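Local coordinates for protein bacterioferritin (Mycobacterium tuberculosis, PDB 3UOI) that probably stores iron, oxidising ferrous ions with dioxygen and laying down the ferric mineral inside a 24-subunit shell that carries heme b between paired subunits, at residues H30-D35 against H45-S50. Sequence-based numbering, arbitrary orientation.
Sequences HSKMQD and HTRAES
Ser-31 and Thr-46 mark the tight part of this contact between the antiparallel helices 7-36 and 40-66 of the ferritin-like four-helix bundle, where two small side chains allow a close approach. The segment axes come within 8.6 Å; CB of Ser-31 lies 3.7 Å from CB of Thr-46 and 3.5 Å from the backbone N of Arg-47. Deeper in the bundle, Gln-34 crosses Thr-46 at about a right angle. With OG1 anti to its carbonyl carbon (chi1 -53°), Thr-46 donates from OG1 to OE1 of Gln-34 at 2.6 Å, in the amide plane and on a lone pair; NE2 of Gln-34 bonds to Gln-88 on helix 85-112 and to a water that also donates weakly to Thr-46 OG1. The looser side faces the second subunit. There partly exposed Arg-47, extended from CG to NE, reaches past Ser-31, and a water at its guanidinium edge, 2.8 Å from NH1, donates to Ser-31 OG, itself bonded to Phe-28 O. Arg-47 touches the heme; its NH1 and Lys-32 NZ both salt-bridge Glu-58 of the second subunit, and NZ also Asp-62 there. A buried amide-hydroxyl bond thus gives way to neighbouring cations whose repulsion those carboxylates probably offset.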
loop_
_atom_site.group_PDB
_atom_site.type_symbol
_atom_site.label_atom_id
_atom_site.label_comp_id
_atom_site.label_asym_id
_atom_site.label_seq_id
_atom_site.Cartn_x
_atom_site.Cartn_y
_atom_site.Cartn_z
ATOM N N HIS A 30 -8.992 32.785 -34.770
ATOM C CA HIS A 30 -7.761 32.396 -35.418
ATOM C C HIS A 30 -7.333 30.969 -35.034
ATOM O O HIS A 30 -6.921 30.222 -35.875
ATOM C CB HIS A 30 -6.633 33.375 -35.126
ATOM C CG HIS A 30 -6.590 34.541 -36.050
ATOM N ND1 HIS A 30 -5.628 35.510 -35.973
ATOM C CD2 HIS A 30 -7.399 34.899 -37.059
ATOM C CE1 HIS A 30 -5.853 36.420 -36.888
ATOM N NE2 HIS A 30 -6.925 36.071 -37.558
ATOM N N SER A 31 -7.472 30.628 -33.760
ATOM C CA SER A 31 -7.175 29.286 -33.297
ATOM C C SER A 31 -8.088 28.200 -33.896
ATOM O O SER A 31 -7.630 27.154 -34.258
ATOM C CB SER A 31 -7.079 29.209 -31.784
ATOM O OG SER A 31 -8.235 28.811 -31.212
ATOM N N LYS A 32 -9.371 28.476 -33.996
ATOM C CA LYS A 32 -10.290 27.583 -34.659
ATOM C C LYS A 32 -9.983 27.442 -36.148
ATOM O O LYS A 32 -10.115 26.387 -36.688
ATOM C CB LYS A 32 -11.711 28.047 -34.508
ATOM C CG LYS A 32 -12.181 28.193 -33.142
ATOM C CD LYS A 32 -12.101 26.966 -32.325
ATOM C CE LYS A 32 -13.019 25.880 -32.751
ATOM N NZ LYS A 32 -12.606 24.622 -32.288
ATOM N N MET A 33 -9.643 28.547 -36.790
ATOM C CA MET A 33 -9.299 28.562 -38.183
ATOM C C MET A 33 -8.030 27.781 -38.375
ATOM O O MET A 33 -7.901 27.116 -39.341
ATOM C CB MET A 33 -9.112 29.968 -38.733
ATOM C CG MET A 33 -10.332 30.857 -38.908
ATOM S SD MET A 33 -9.939 32.481 -39.601
ATOM C CE MET A 33 -9.528 32.206 -41.276
ATOM N N GLN A 34 -7.084 27.909 -37.457
ATOM C CA GLN A 34 -5.841 27.150 -37.529
ATOM C C GLN A 34 -6.099 25.650 -37.364
ATOM O O GLN A 34 -5.604 24.848 -38.072
ATOM C CB GLN A 34 -4.788 27.673 -36.570
ATOM C CG GLN A 34 -4.341 29.050 -36.834
ATOM C CD GLN A 34 -3.569 29.721 -35.715
ATOM O OE1 GLN A 34 -3.336 29.162 -34.685
ATOM N NE2 GLN A 34 -3.157 30.923 -35.951
ATOM N N ASP A 35 -6.954 25.320 -36.431
ATOM C CA ASP A 35 -7.353 23.955 -36.239
ATOM C C ASP A 35 -8.055 23.370 -37.452
ATOM O O ASP A 35 -7.785 22.275 -37.797
ATOM C CB ASP A 35 -8.232 23.817 -35.026
ATOM C CG ASP A 35 -7.928 22.606 -34.245
ATOM O OD1 ASP A 35 -7.224 21.752 -34.752
ATOM O OD2 ASP A 35 -8.428 22.496 -33.138
ATOM N N HIS A 45 -1.653 26.622 -29.160
ATOM C CA HIS A 45 -0.938 27.755 -28.651
ATOM C C HIS A 45 -1.772 29.016 -28.777
ATOM O O HIS A 45 -1.985 29.691 -27.820
ATOM C CB HIS A 45 0.390 27.958 -29.326
ATOM C CG HIS A 45 1.198 29.031 -28.686
ATOM N ND1 HIS A 45 0.932 30.365 -28.866
ATOM C CD2 HIS A 45 2.230 28.970 -27.823
ATOM C CE1 HIS A 45 1.773 31.078 -28.155
ATOM N NE2 HIS A 45 2.580 30.259 -27.522
ATOM N N THR A 46 -2.311 29.229 -29.963
ATOM C CA THR A 46 -3.126 30.370 -30.253
ATOM C C THR A 46 -4.353 30.404 -29.316
ATOM O O THR A 46 -4.755 31.407 -28.924
ATOM C CB THR A 46 -3.561 30.465 -31.719
ATOM O OG1 THR A 46 -2.444 30.397 -32.602
ATOM C CG2 THR A 46 -4.231 31.749 -31.943
ATOM N N ARG A 47 -4.897 29.256 -28.995
ATOM C CA ARG A 47 -6.058 29.120 -28.088
ATOM C C ARG A 47 -5.774 29.600 -26.681
ATOM O O ARG A 47 -6.554 30.248 -26.078
ATOM C CB ARG A 47 -6.465 27.663 -27.974
ATOM C CG ARG A 47 -7.760 27.389 -27.290
ATOM C CD ARG A 47 -8.086 25.940 -27.289
ATOM N NE ARG A 47 -9.250 25.662 -26.501
ATOM C CZ ARG A 47 -10.462 25.664 -26.975
ATOM N NH1 ARG A 47 -10.634 25.868 -28.234
ATOM N NH2 ARG A 47 -11.482 25.432 -26.200
ATOM N N ALA A 48 -4.604 29.238 -26.212
ATOM C CA ALA A 48 -4.056 29.578 -24.926
ATOM C C ALA A 48 -3.882 31.072 -24.891
ATOM O O ALA A 48 -4.030 31.675 -23.889
ATOM C CB ALA A 48 -2.770 28.889 -24.703
ATOM N N GLU A 49 -3.522 31.663 -26.003
ATOM C CA GLU A 49 -3.376 33.101 -26.027
ATOM C C GLU A 49 -4.734 33.804 -25.798
ATOM O O GLU A 49 -4.820 34.770 -25.106
ATOM C CB GLU A 49 -2.643 33.580 -27.274
ATOM C CG GLU A 49 -1.221 33.055 -27.443
ATOM C CD GLU A 49 -0.186 33.774 -26.623
ATOM O OE1 GLU A 49 -0.522 34.664 -25.904
ATOM O OE2 GLU A 49 0.973 33.443 -26.695
ATOM N N SER A 50 -5.785 33.278 -26.387
ATOM C CA SER A 50 -7.086 33.868 -26.227
ATOM C C SER A 50 -7.564 33.793 -24.759
ATOM O O SER A 50 -8.180 34.682 -24.273
ATOM C CB SER A 50 -8.087 33.326 -27.221
ATOM O OG SER A 50 -8.699 32.195 -26.762
HETATM O O HOH W 1 -8.846 26.236 -30.336
HETATM O O HOH W 2 -2.228 33.283 -34.209
#